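Local coordinates for protein polyhedrin (Simulium ubiquitum cypovirus, PDB 5A9A) that forms the microcrystalline occlusion bodies (polyhedra) of an insect cypovirus, packing as trimers and binding UTP, at residues S76-E81 with P97-Y102; S177-S180 with R185-S188; I33-I38 with I215-A220; V121-E126 with I162-Q167. All coordinates share one frame; numbering follows the deposited sequence.

Contact 1 of 4, residues S76-E81 with P97-Y102. With UTP (uridine 5'-triphosphate), chain B.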
loop_
_atom_site.group_PDB
_atom_site.type_symbol
_atom_site.label_atom_id
_atom_site.label_comp_id
_atom_site.label_asym_id
_atom_site.label_seq_id
_atom_site.Cartn_x
_atom_site.Cartn_y
_atom_site.Cartn_z
ATOM N N SER A 76 23.341 -2.221 -6.269
ATOM C CA SER A 76 22.100 -2.236 -7.037
ATOM C C SER A 76 22.234 -3.054 -8.320
ATOM O O SER A 76 21.326 -3.799 -8.687
ATOM C CB SER A 76 21.656 -0.807 -7.370
ATOM O OG SER A 76 22.505 -0.197 -8.330
ATOM N N ASN A 77 23.370 -2.919 -8.996
ATOM C CA ASN A 77 23.588 -3.613 -10.260
ATOM C C ASN A 77 23.668 -5.119 -10.037
ATOM O O ASN A 77 23.045 -5.902 -10.756
ATOM C CB ASN A 77 24.867 -3.114 -10.931
ATOM C CG ASN A 77 24.776 -3.135 -12.445
ATOM O OD1 ASN A 77 24.281 -2.187 -13.059
ATOM N ND2 ASN A 77 25.253 -4.215 -13.056
ATOM N N ARG A 78 24.443 -5.516 -9.033
ATOM C CA ARG A 78 24.554 -6.917 -8.658
ATOM C C ARG A 78 23.182 -7.503 -8.344
ATOM O O ARG A 78 22.855 -8.612 -8.765
ATOM C CB ARG A 78 25.464 -7.070 -7.439
ATOM C CG ARG A 78 25.534 -8.491 -6.901
ATOM C CD ARG A 78 26.466 -8.587 -5.705
ATOM N NE ARG A 78 27.774 -8.003 -5.989
ATOM C CZ ARG A 78 28.726 -8.602 -6.697
ATOM N NH1 ARG A 78 28.523 -9.809 -7.210
ATOM N NH2 ARG A 78 29.884 -7.989 -6.900
ATOM N N HIS A 79 22.379 -6.750 -7.601
ATOM C CA HIS A 79 21.072 -7.230 -7.169
ATOM C C HIS A 79 20.074 -7.257 -8.326
ATOM O O HIS A 79 19.235 -8.154 -8.408
ATOM C CB HIS A 79 20.552 -6.378 -6.009
ATOM C CG HIS A 79 21.332 -6.554 -4.742
ATOM N ND1 HIS A 79 21.248 -5.676 -3.683
ATOM C CD2 HIS A 79 22.210 -7.515 -4.366
ATOM C CE1 HIS A 79 22.043 -6.086 -2.711
ATOM N NE2 HIS A 79 22.639 -7.199 -3.101
ATOM N N LYS A 80 20.173 -6.281 -9.221
ATOM C CA LYS A 80 19.340 -6.270 -10.418
ATOM C C LYS A 80 19.601 -7.506 -11.275
ATOM O O LYS A 80 18.665 -8.171 -11.723
ATOM C CB LYS A 80 19.595 -5.015 -11.254
ATOM C CG LYS A 80 18.811 -4.995 -12.561
ATOM C CD LYS A 80 19.051 -3.719 -13.347
ATOM C CE LYS A 80 20.389 -3.744 -14.065
ATOM N NZ LYS A 80 20.661 -2.453 -14.754
ATOM N N GLU A 81 20.874 -7.806 -11.510
ATOM C CA GLU A 81 21.242 -8.917 -12.379
ATOM C C GLU A 81 20.861 -10.252 -11.754
ATOM O O GLU A 81 20.404 -11.164 -12.444
ATOM C CB GLU A 81 22.741 -8.894 -12.683
ATOM C CG GLU A 81 23.195 -7.664 -13.444
ATOM C CD GLU A 81 22.440 -7.475 -14.746
ATOM O OE1 GLU A 81 21.812 -8.445 -15.227
ATOM O OE2 GLU A 81 22.477 -6.354 -15.290
ATOM N N PRO A 97 26.092 -18.371 -7.739
ATOM C CA PRO A 97 24.858 -19.096 -7.415
ATOM C C PRO A 97 24.018 -18.417 -6.336
ATOM O O PRO A 97 22.792 -18.472 -6.423
ATOM C CB PRO A 97 25.369 -20.455 -6.929
ATOM C CG PRO A 97 26.682 -20.621 -7.612
ATOM C CD PRO A 97 27.276 -19.241 -7.639
ATOM N N GLU A 98 24.652 -17.786 -5.351
ATOM C CA GLU A 98 23.910 -17.166 -4.256
ATOM C C GLU A 98 24.380 -15.747 -3.938
ATOM O O GLU A 98 25.533 -15.387 -4.182
ATOM C CB GLU A 98 24.004 -18.033 -2.998
ATOM C CG GLU A 98 23.366 -19.400 -3.143
ATOM C CD GLU A 98 23.430 -20.217 -1.865
ATOM O OE1 GLU A 98 23.629 -19.623 -0.785
ATOM O OE2 GLU A 98 23.272 -21.453 -1.942
ATOM N N LEU A 99 23.465 -14.949 -3.395
ATOM C CA LEU A 99 23.789 -13.613 -2.922
ATOM C C LEU A 99 24.135 -13.661 -1.439
ATOM O O LEU A 99 23.485 -14.363 -0.665
ATOM C CB LEU A 99 22.602 -12.665 -3.112
ATOM C CG LEU A 99 22.242 -12.179 -4.516
ATOM C CD1 LEU A 99 21.061 -11.223 -4.425
ATOM C CD2 LEU A 99 23.420 -11.502 -5.194
ATOM N N PHE A 100 25.164 -12.917 -1.051
ATOM C CA PHE A 100 25.466 -12.713 0.359
ATOM C C PHE A 100 24.245 -12.168 1.103
ATOM O O PHE A 100 24.035 -12.487 2.273
ATOM C CB PHE A 100 26.633 -11.731 0.515
ATOM C CG PHE A 100 27.979 -12.314 0.171
ATOM C CD1 PHE A 100 28.215 -13.677 0.256
ATOM C CD2 PHE A 100 29.014 -11.487 -0.231
ATOM C CE1 PHE A 100 29.458 -14.202 -0.060
ATOM C CE2 PHE A 100 30.259 -12.007 -0.546
ATOM C CZ PHE A 100 30.480 -13.364 -0.461
ATOM N N GLU A 101 23.439 -11.355 0.424
ATOM C CA GLU A 101 22.380 -10.599 1.095
ATOM C C GLU A 101 20.983 -11.219 1.051
ATOM O O GLU A 101 20.013 -10.585 1.476
ATOM C CB GLU A 101 22.293 -9.181 0.529
ATOM C CG GLU A 101 23.437 -8.277 0.944
ATOM C CD GLU A 101 23.077 -6.806 0.843
ATOM O OE1 GLU A 101 21.880 -6.497 0.657
ATOM O OE2 GLU A 101 23.989 -5.961 0.952
ATOM N N TYR A 102 20.858 -12.434 0.535
ATOM C CA TYR A 102 19.567 -13.107 0.586
ATOM C C TYR A 102 19.493 -13.927 1.872
ATOM O O TYR A 102 20.438 -14.634 2.212
ATOM C CB TYR A 102 19.342 -13.994 -0.640
ATOM C CG TYR A 102 17.952 -14.584 -0.687
ATOM C CD1 TYR A 102 17.632 -15.711 0.052
ATOM C CD2 TYR A 102 16.955 -14.003 -1.460
ATOM C CE1 TYR A 102 16.366 -16.246 0.026
ATOM C CE2 TYR A 102 15.682 -14.536 -1.497
ATOM C CZ TYR A 102 15.395 -15.659 -0.749
ATOM O OH TYR A 102 14.136 -16.203 -0.774
HETATM P PA UTP B . 33.929 -8.594 -5.652
HETATM O O1A UTP B . 34.097 -10.035 -6.064
HETATM O O2A UTP B . 34.549 -8.093 -4.370
HETATM O O3A UTP B . 34.421 -7.651 -6.860
HETATM O "O5'" UTP B . 32.356 -8.276 -5.576
HETATM P PB UTP B . 34.242 -8.077 -8.403
HETATM O O1B UTP B . 34.262 -6.814 -9.225
HETATM O O2B UTP B . 35.216 -9.189 -8.700
HETATM O O3B UTP B . 32.749 -8.677 -8.481
HETATM P PG UTP B . 32.391 -9.915 -9.446
HETATM O O1G UTP B . 33.628 -10.078 -10.293
HETATM O O2G UTP B . 31.172 -9.461 -10.203
HETATM O O3G UTP B . 32.133 -11.035 -8.470
HETATM C "C5'" UTP B . 31.719 -8.016 -4.327
HETATM C "C4'" UTP B . 31.174 -9.315 -3.751
HETATM O "O4'" UTP B . 30.010 -9.093 -2.951
HETATM C "C1'" UTP B . 29.224 -10.284 -2.976
HETATM C "C2'" UTP B . 29.447 -10.903 -4.348
HETATM O "O2'" UTP B . 29.558 -12.328 -4.279
HETATM C "C3'" UTP B . 30.754 -10.297 -4.834
HETATM O "O3'" UTP B . 31.748 -11.308 -4.996
HETATM N N1 UTP B . 27.817 -9.995 -2.689
HETATM C C6 UTP B . 27.481 -8.844 -2.102
HETATM C C2 UTP B . 26.817 -10.937 -3.001
HETATM O O2 UTP B . 27.127 -12.014 -3.542
HETATM N N3 UTP B . 25.535 -10.680 -2.726
HETATM C C4 UTP B . 25.178 -9.530 -2.141
HETATM O O4 UTP B . 23.976 -9.303 -1.888
HETATM C C5 UTP B . 26.147 -8.587 -1.817
#
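The UTP pocket lies where Arg78 and His79, in the first turns of helix 76-87, face Leu99 and Glu101 of the loop that leads to strand 105-111. Direct contact between the walls is modest: Leu99 CD1 meets His79 CD2 at 3.9 Å, and Leu99 CD2 slides past Arg78 CG. The nucleotide joins them. His79 NE2 donates to UTP O4 at 2.8 Å (153°), with the oxygen at the edge of the imidazole and near its plane; Asp71 takes the ND1 hydrogen bond and so fixes the ring's rotation. A type I turn from Leu99 to Tyr102 turns Glu101 N to the same O4, a weak bond of 3.1 Å, leaving one carbonyl oxygen gripped from both segments. Glu101 OE1 reaches His79 CE1 at 3.4 Å, carboxylate and imidazole planes 62° apart, while accepting hydrogen bonds from Met70 N and Asp71 N. The uracil lies between two side chains on opposite faces: Arg78 CD sits 3.6 Å from UTP N1, and Phe100 CG is 3.6 Å from UTP C2. Arg78 runs straight through chi2, then bends at chi3 (-52°), which carries its guanidinium beyond the base to the ribose. There C3' and C2' cover one face, and NH2 makes a weak bond of 3.3 Å to UTP O3B, in the plane at the edge. With His96 also hydrogen-bonded to UTP, the site is a nucleotide pocket that holds the base by its carbonyl edge and between its two faces, with arginine reaching to the phosphates.

Contact 2 of 4, residues S177-S180 with R185-S188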
loop_
_atom_site.group_PDB
_atom_site.type_symbol
_atom_site.label_atom_id
_atom_site.label_comp_id
_atom_site.label_asym_id
_atom_site.label_seq_id
_atom_site.Cartn_x
_atom_site.Cartn_y
_atom_site.Cartn_z
ATOM N N SER A 177 -7.936 -10.401 12.766
ATOM C CA SER A 177 -8.462 -10.332 14.127
ATOM C C SER A 177 -9.576 -11.349 14.346
ATOM O O SER A 177 -10.272 -11.733 13.404
ATOM C CB SER A 177 -9.028 -8.936 14.413
ATOM O OG SER A 177 -8.153 -7.908 13.984
ATOM N N ARG A 178 -9.737 -11.783 15.592
ATOM C CA ARG A 178 -10.945 -12.484 16.002
ATOM C C ARG A 178 -12.064 -11.463 16.119
ATOM O O ARG A 178 -11.815 -10.295 16.426
ATOM C CB ARG A 178 -10.769 -13.148 17.367
ATOM C CG ARG A 178 -9.941 -14.416 17.395
ATOM C CD ARG A 178 -10.142 -15.106 18.737
ATOM N NE ARG A 178 -9.201 -16.195 18.983
ATOM C CZ ARG A 178 -8.025 -16.050 19.589
ATOM N NH1 ARG A 178 -7.624 -14.855 20.001
ATOM N NH2 ARG A 178 -7.246 -17.107 19.780
ATOM N N MET A 179 -13.296 -11.903 15.884
ATOM C CA MET A 179 -14.459 -11.066 16.135
ATOM C C MET A 179 -14.895 -11.212 17.583
ATOM O O MET A 179 -14.408 -12.085 18.303
ATOM C CB MET A 179 -15.612 -11.464 15.216
ATOM C CG MET A 179 -15.359 -11.154 13.753
ATOM S SD MET A 179 -15.050 -9.399 13.489
ATOM C CE MET A 179 -14.454 -9.415 11.802
ATOM N N SER A 180 -15.811 -10.346 18.006
ATOM C CA SER A 180 -16.427 -10.468 19.316
ATOM C C SER A 180 -17.536 -11.502 19.221
ATOM O O SER A 180 -18.608 -11.220 18.688
ATOM C CB SER A 180 -16.992 -9.117 19.761
ATOM O OG SER A 180 -17.562 -9.206 21.051
ATOM N N ARG A 185 -17.961 -8.308 11.957
ATOM C CA ARG A 185 -17.874 -6.874 11.696
ATOM C C ARG A 185 -17.738 -6.568 10.206
ATOM O O ARG A 185 -17.646 -5.409 9.808
ATOM C CB ARG A 185 -16.727 -6.249 12.489
ATOM C CG ARG A 185 -17.084 -6.010 13.949
ATOM C CD ARG A 185 -15.897 -5.512 14.750
ATOM N NE ARG A 185 -15.499 -4.160 14.372
ATOM C CZ ARG A 185 -14.322 -3.618 14.674
ATOM N NH1 ARG A 185 -13.415 -4.322 15.341
ATOM N NH2 ARG A 185 -14.044 -2.377 14.292
ATOM N N TYR A 186 -17.738 -7.611 9.383
ATOM C CA TYR A 186 -17.824 -7.424 7.940
ATOM C C TYR A 186 -19.283 -7.386 7.514
ATOM O O TYR A 186 -19.600 -7.404 6.327
ATOM C CB TYR A 186 -17.035 -8.507 7.210
ATOM C CG TYR A 186 -15.560 -8.307 7.407
ATOM C CD1 TYR A 186 -14.876 -7.347 6.677
ATOM C CD2 TYR A 186 -14.856 -9.042 8.353
ATOM C CE1 TYR A 186 -13.529 -7.135 6.864
ATOM C CE2 TYR A 186 -13.504 -8.841 8.544
ATOM C CZ TYR A 186 -12.849 -7.882 7.800
ATOM O OH TYR A 186 -11.504 -7.675 7.989
ATOM N N SER A 187 -20.162 -7.332 8.512
ATOM C CA SER A 187 -21.569 -7.026 8.297
ATOM C C SER A 187 -21.704 -5.556 7.924
ATOM O O SER A 187 -20.780 -4.770 8.130
ATOM C CB SER A 187 -22.367 -7.320 9.568
ATOM O OG SER A 187 -22.360 -8.706 9.859
ATOM N N SER A 188 -22.860 -5.186 7.382
ATOM C CA SER A 188 -23.083 -3.825 6.895
ATOM C C SER A 188 -23.012 -2.771 8.003
ATOM O O SER A 188 -22.711 -1.608 7.733
ATOM C CB SER A 188 -24.435 -3.737 6.183
ATOM O OG SER A 188 -24.503 -4.660 5.109
#
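Leading up to Met179, whose side chain meets Arg185 and Tyr186, the segment 177-180 is held by other parts of the chain. Ser177 pairs through its backbone with Glu56, and Arg178 hydrogen-bonds to Asn113. Met179 then turns its thioether to the returning limb of the same loop, the one between strand 170-176 and helix 191-197. A bend at chi2 (-59°) curls the chain so that the sulfur stands before the backbone of Arg185: Arg185 N points at Met179 SD over 3.5 Å, a weak hydrogen bond but nearly straight at 164°. The beta carbon of Arg185 lies alongside, with CB 3.7 Å from SD. Beyond the sulfur, Met179 CE comes at 3.4 Å to Tyr186 CE2 and at 3.5 Å to CD2, approaching the ring obliquely, the two side chains crossing at about a right angle. Arg185 sends its charged end elsewhere, to a salt bridge with Asp31 and a hydrogen bond with Gln30. Tyr186 rests on Val194 of helix 191-197 and on Gly192 of the second subunit, at the interface between subunits. One methionine therefore joins two chemistries in a single reach, its sulfur serving as a soft acceptor for an amide and its methyl as an apolar partner for an aromatic ring.

Contact 3 of 4, residues I33-I38 with I215-A220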
loop_
_atom_site.group_PDB
_atom_site.type_symbol
_atom_site.label_atom_id
_atom_site.label_comp_id
_atom_site.label_asym_id
_atom_site.label_seq_id
_atom_site.Cartn_x
_atom_site.Cartn_y
_atom_site.Cartn_z
ATOM N N ILE A 33 -5.044 -3.186 18.981
ATOM C CA ILE A 33 -3.979 -3.390 18.008
ATOM C C ILE A 33 -3.454 -4.822 18.024
ATOM O O ILE A 33 -3.343 -5.446 19.077
ATOM C CB ILE A 33 -2.802 -2.422 18.264
ATOM C CG1 ILE A 33 -3.170 -1.005 17.812
ATOM C CG2 ILE A 33 -1.547 -2.896 17.544
ATOM C CD1 ILE A 33 -3.396 -0.875 16.318
ATOM N N LYS A 34 -3.143 -5.333 16.837
ATOM C CA LYS A 34 -2.413 -6.588 16.695
ATOM C C LYS A 34 -1.017 -6.240 16.209
ATOM O O LYS A 34 -0.845 -5.259 15.487
ATOM C CB LYS A 34 -3.103 -7.520 15.693
ATOM C CG LYS A 34 -4.405 -8.140 16.198
ATOM C CD LYS A 34 -5.536 -7.124 16.220
ATOM C CE LYS A 34 -6.769 -7.670 16.922
ATOM N NZ LYS A 34 -7.796 -6.611 17.112
ATOM N N ARG A 35 -0.020 -7.031 16.598
ATOM C CA ARG A 35 1.364 -6.709 16.268
ATOM C C ARG A 35 2.148 -7.931 15.790
ATOM O O ARG A 35 2.185 -8.969 16.454
ATOM C CB ARG A 35 2.055 -6.058 17.471
ATOM C CG ARG A 35 3.379 -5.382 17.136
ATOM C CD ARG A 35 3.784 -4.379 18.206
ATOM N NE ARG A 35 4.983 -3.633 17.829
ATOM C CZ ARG A 35 5.664 -2.836 18.650
ATOM N NH1 ARG A 35 5.276 -2.682 19.911
ATOM N NH2 ARG A 35 6.742 -2.199 18.213
ATOM N N VAL A 36 2.768 -7.792 14.623
ATOM C CA VAL A 36 3.523 -8.874 14.008
ATOM C C VAL A 36 4.937 -8.412 13.684
ATOM O O VAL A 36 5.135 -7.343 13.099
ATOM C CB VAL A 36 2.854 -9.343 12.696
ATOM C CG1 VAL A 36 3.805 -10.218 11.884
ATOM C CG2 VAL A 36 1.561 -10.083 12.990
ATOM N N ALA A 37 5.922 -9.214 14.076
ATOM C CA ALA A 37 7.305 -8.950 13.696
ATOM C C ALA A 37 7.792 -10.002 12.707
ATOM O O ALA A 37 7.842 -11.193 13.028
ATOM C CB ALA A 37 8.200 -8.926 14.927
ATOM N N ILE A 38 8.122 -9.562 11.496
ATOM C CA ILE A 38 8.771 -10.423 10.519
ATOM C C ILE A 38 10.274 -10.243 10.666
ATOM O O ILE A 38 10.786 -9.134 10.512
ATOM C CB ILE A 38 8.384 -10.057 9.073
ATOM C CG1 ILE A 38 6.864 -9.948 8.924
ATOM C CG2 ILE A 38 8.952 -11.082 8.103
ATOM C CD1 ILE A 38 6.114 -11.249 9.137
ATOM N N ILE A 215 16.594 -10.638 21.387
ATOM C CA ILE A 215 15.816 -11.058 22.549
ATOM C C ILE A 215 15.423 -9.833 23.364
ATOM O O ILE A 215 14.289 -9.718 23.829
ATOM C CB ILE A 215 16.603 -12.029 23.449
ATOM C CG1 ILE A 215 16.867 -13.347 22.718
ATOM C CG2 ILE A 215 15.833 -12.309 24.726
ATOM C CD1 ILE A 215 17.800 -14.283 23.468
ATOM N N ASP A 216 16.372 -8.919 23.530
ATOM C CA ASP A 216 16.130 -7.679 24.260
ATOM C C ASP A 216 14.984 -6.880 23.628
ATOM O O ASP A 216 14.103 -6.378 24.331
ATOM C CB ASP A 216 17.412 -6.840 24.298
ATOM C CG ASP A 216 17.311 -5.652 25.233
ATOM O OD1 ASP A 216 16.800 -4.596 24.805
ATOM O OD2 ASP A 216 17.757 -5.767 26.394
ATOM N N TYR A 217 14.998 -6.769 22.302
ATOM C CA TYR A 217 13.952 -6.048 21.576
ATOM C C TYR A 217 12.585 -6.695 21.781
ATOM O O TYR A 217 11.603 -6.022 22.087
ATOM C CB TYR A 217 14.280 -6.006 20.082
ATOM C CG TYR A 217 13.256 -5.276 19.231
ATOM C CD1 TYR A 217 13.355 -3.907 19.011
ATOM C CD2 TYR A 217 12.204 -5.960 18.632
ATOM C CE1 TYR A 217 12.429 -3.237 18.229
ATOM C CE2 TYR A 217 11.272 -5.299 17.851
ATOM C CZ TYR A 217 11.390 -3.939 17.652
ATOM O OH TYR A 217 10.469 -3.274 16.874
ATOM N N MET A 218 12.527 -8.009 21.606
ATOM C CA MET A 218 11.264 -8.729 21.708
ATOM C C MET A 218 10.687 -8.612 23.121
ATOM O O MET A 218 9.479 -8.467 23.303
ATOM C CB MET A 218 11.457 -10.194 21.312
ATOM C CG MET A 218 11.958 -10.373 19.880
ATOM S SD MET A 218 10.856 -9.649 18.642
ATOM C CE MET A 218 9.503 -10.830 18.667
ATOM N N GLN A 219 11.560 -8.661 24.119
ATOM C CA GLN A 219 11.137 -8.505 25.504
ATOM C C GLN A 219 10.729 -7.064 25.816
ATOM O O GLN A 219 9.809 -6.830 26.604
ATOM C CB GLN A 219 12.241 -8.985 26.452
ATOM C CG GLN A 219 12.458 -10.490 26.380
ATOM C CD GLN A 219 13.487 -11.006 27.364
ATOM O OE1 GLN A 219 14.426 -10.302 27.732
ATOM N NE2 GLN A 219 13.313 -12.252 27.795
ATOM N N ALA A 220 11.402 -6.101 25.195
ATOM C CA ALA A 220 11.054 -4.696 25.370
ATOM C C ALA A 220 9.686 -4.380 24.765
ATOM O O ALA A 220 8.893 -3.644 25.355
ATOM C CB ALA A 220 12.118 -3.804 24.747
#
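Two flat groups, the phenol of Tyr217 and the guanidinium of Arg35, approach each other with their planes 77° apart. Within this contact the strand meets the ring through its hydroxyl alone: Arg35 NH2 is 4.1 Å from Tyr217 OH, oblique to the guanidinium and too long for a hydrogen bond. At the edge of the ring, in its plane, sits Met218 SD of the same helix, and Leu49 and Asp51 of strand 47-54 pack beside it. The setting is a helix laid on an antiparallel sheet: helix 211-221 rests against strands 34-41, 47-54 and 105-111 of the six-stranded sheet. Arg35 points its side chain toward the helix, extended from CG to NE, which brings the guanidinium near the tyrosine hydroxyl. Its charge is met by carboxylates: Arg35 NH2 forms salt bridges with Asp51 and with Asp127 of the third subunit, so this strand residue links the sheet to a neighbouring subunit. Arg88 of the third subunit packs on Tyr217 too, adding to the same seam. Two residues along the strand, Ala37 puts its methyl toward the helix. Met218, which also touches Ser109, is coiled at all three torsions (chi3 -73°), and its terminal CE ends 4.4 Å from Ala37 CB.

Contact 4 of 4, residues V121-E126 with I162-Q167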
loop_
_atom_site.group_PDB
_atom_site.type_symbol
_atom_site.label_atom_id
_atom_site.label_comp_id
_atom_site.label_asym_id
_atom_site.label_seq_id
_atom_site.Cartn_x
_atom_site.Cartn_y
_atom_site.Cartn_z
ATOM N N VAL A 121 0.370 -17.981 6.193
ATOM C CA VAL A 121 1.735 -17.554 5.914
ATOM C C VAL A 121 2.286 -18.456 4.825
ATOM O O VAL A 121 2.395 -19.668 5.005
ATOM C CB VAL A 121 2.640 -17.639 7.154
ATOM C CG1 VAL A 121 4.075 -17.276 6.787
ATOM C CG2 VAL A 121 2.124 -16.727 8.260
ATOM N N GLU A 122 2.629 -17.866 3.687
ATOM C CA GLU A 122 3.008 -18.662 2.530
ATOM C C GLU A 122 4.345 -18.230 1.948
ATOM O O GLU A 122 4.567 -17.053 1.665
ATOM C CB GLU A 122 1.915 -18.579 1.463
ATOM C CG GLU A 122 2.066 -19.602 0.347
ATOM C CD GLU A 122 0.772 -19.822 -0.418
ATOM O OE1 GLU A 122 0.337 -18.895 -1.134
ATOM O OE2 GLU A 122 0.191 -20.924 -0.301
ATOM N N VAL A 123 5.238 -19.198 1.786
ATOM C CA VAL A 123 6.503 -18.963 1.109
ATOM C C VAL A 123 6.267 -19.139 -0.383
ATOM O O VAL A 123 6.053 -20.251 -0.864
ATOM C CB VAL A 123 7.589 -19.938 1.592
ATOM C CG1 VAL A 123 8.915 -19.633 0.916
ATOM C CG2 VAL A 123 7.727 -19.860 3.104
ATOM N N GLU A 124 6.297 -18.027 -1.108
ATOM C CA GLU A 124 5.958 -18.022 -2.524
ATOM C C GLU A 124 7.219 -18.159 -3.358
ATOM O O GLU A 124 8.326 -18.095 -2.823
ATOM C CB GLU A 124 5.240 -16.719 -2.878
ATOM C CG GLU A 124 4.137 -16.334 -1.899
ATOM C CD GLU A 124 2.933 -17.257 -1.978
ATOM O OE1 GLU A 124 2.987 -18.254 -2.729
ATOM O OE2 GLU A 124 1.932 -16.983 -1.283
ATOM N N ASN A 125 7.058 -18.351 -4.664
ATOM C CA ASN A 125 8.208 -18.425 -5.554
ATOM C C ASN A 125 8.675 -17.025 -5.940
ATOM O O ASN A 125 8.221 -16.035 -5.364
ATOM C CB ASN A 125 7.899 -19.273 -6.794
ATOM C CG ASN A 125 6.792 -18.690 -7.649
ATOM O OD1 ASN A 125 6.534 -17.488 -7.625
ATOM N ND2 ASN A 125 6.131 -19.550 -8.418
ATOM N N GLU A 126 9.577 -16.944 -6.911
ATOM C CA GLU A 126 10.224 -15.679 -7.246
ATOM C C GLU A 126 9.260 -14.638 -7.817
ATOM O O GLU A 126 9.569 -13.448 -7.825
ATOM C CB GLU A 126 11.390 -15.909 -8.214
ATOM C CG GLU A 126 10.992 -16.475 -9.568
ATOM C CD GLU A 126 10.938 -17.993 -9.580
ATOM O OE1 GLU A 126 10.946 -18.610 -8.490
ATOM O OE2 GLU A 126 10.892 -18.568 -10.687
ATOM N N ILE A 162 10.865 -20.381 9.616
ATOM C CA ILE A 162 10.856 -20.823 8.228
ATOM C C ILE A 162 12.274 -20.860 7.677
ATOM O O ILE A 162 12.901 -19.818 7.511
ATOM C CB ILE A 162 10.019 -19.881 7.340
ATOM C CG1 ILE A 162 8.592 -19.767 7.878
ATOM C CG2 ILE A 162 10.012 -20.376 5.902
ATOM C CD1 ILE A 162 7.710 -18.841 7.066
ATOM N N PRO A 163 12.788 -22.060 7.389
ATOM C CA PRO A 163 14.102 -22.111 6.747
ATOM C C PRO A 163 14.005 -21.750 5.272
ATOM O O PRO A 163 13.071 -22.180 4.595
ATOM C CB PRO A 163 14.512 -23.574 6.908
ATOM C CG PRO A 163 13.225 -24.316 6.942
ATOM C CD PRO A 163 12.233 -23.406 7.623
ATOM N N LEU A 164 14.948 -20.950 4.788
ATOM C CA LEU A 164 15.039 -20.670 3.364
ATOM C C LEU A 164 16.257 -21.400 2.807
ATOM O O LEU A 164 17.393 -20.981 3.022
ATOM C CB LEU A 164 15.134 -19.162 3.110
ATOM C CG LEU A 164 13.965 -18.321 3.643
ATOM C CD1 LEU A 164 14.207 -16.830 3.419
ATOM C CD2 LEU A 164 12.648 -18.744 3.005
ATOM N N ARG A 165 16.010 -22.502 2.103
ATOM C CA ARG A 165 17.079 -23.356 1.595
ATOM C C ARG A 165 17.431 -22.981 0.164
ATOM O O ARG A 165 18.354 -23.537 -0.428
ATOM C CB ARG A 165 16.652 -24.825 1.634
ATOM C CG ARG A 165 16.325 -25.352 3.020
ATOM C CD ARG A 165 14.906 -25.883 3.063
ATOM N NE ARG A 165 14.621 -26.639 4.280
ATOM C CZ ARG A 165 13.400 -26.999 4.661
ATOM N NH1 ARG A 165 12.347 -26.661 3.927
ATOM N NH2 ARG A 165 13.228 -27.689 5.779
ATOM N N CYS A 166 16.677 -22.038 -0.385
ATOM C CA CYS A 166 16.874 -21.578 -1.749
ATOM C C CYS A 166 16.929 -20.061 -1.697
ATOM O O CYS A 166 16.765 -19.480 -0.626
ATOM C CB CYS A 166 15.717 -22.051 -2.629
ATOM S SG CYS A 166 15.433 -23.845 -2.554
ATOM N N GLN A 167 17.158 -19.415 -2.835
ATOM C CA GLN A 167 17.147 -17.955 -2.877
ATOM C C GLN A 167 16.210 -17.430 -3.961
ATOM O O GLN A 167 16.448 -16.368 -4.532
ATOM C CB GLN A 167 18.560 -17.401 -3.083
ATOM C CG GLN A 167 19.547 -17.789 -1.993
ATOM C CD GLN A 167 20.778 -16.905 -1.992
ATOM O OE1 GLN A 167 21.158 -16.349 -3.023
ATOM N NE2 GLN A 167 21.398 -16.755 -0.825
#
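Apolar contacts carry this meeting of Val121 and Val123 with Ile162 and Leu164. The tightest pair is methyl to methyl, Val123 CG2 against Ile162 CG2 at 3.6 Å, where the two side chains slide past each other in opposite directions. Ile162 runs out fully extended at chi2 (179°), and this brings its CD1 to 4.0 Å from Val121 CG1 and to 4.1 Å from Val123 CG2, bridging two alternate residues of one strand. Farther along, Leu164 only grazes Val123 CG1, 4.4 Å from its CD2. Such interdigitation is that of a beta sandwich: strand 120-124 belongs to the four-stranded sheet and strand 157-163 to the six-stranded one, and the two sheets pack face to face here. Ile106 and Ile108 from the six-stranded sheet, and Leu171 and Phe175 from the other, add to the apolar layer. No hydrogen bond crosses between the segments. Glu122 points to the other side of its strand and is held from outside the strands, its OE1 taking Asn130 ND2 and its OE2 taking Gly141 N. Backbone bonds tie Val121 to Tyr145 and Glu122 to Lys172 within the four-stranded sheet, and Ile162 to Ile106 within the six-stranded one.

How the contacts relate
Contact 1 holds the UTP at one end of the subunit, and contact 4 is its closest neighbour: their centres are about 17 Å apart and they touch directly, with Gln167 OE1 probably accepting a hydrogen bond from Leu99 N at 2.7 Å. The pocket loop is thus fastened to the end of the sandwich, although the side chain of Leu164 remains about 13 Å from the nucleotide. Contacts 3 and 4 share the six-stranded sheet, about 7 Å apart at their nearest atoms. Contact 2 lies across the chain's centre from the pocket, about 43 Å from contact 1 between centres, and meets contact 3 where Ser177 OG comes within 3.3 Å of Lys34 CE.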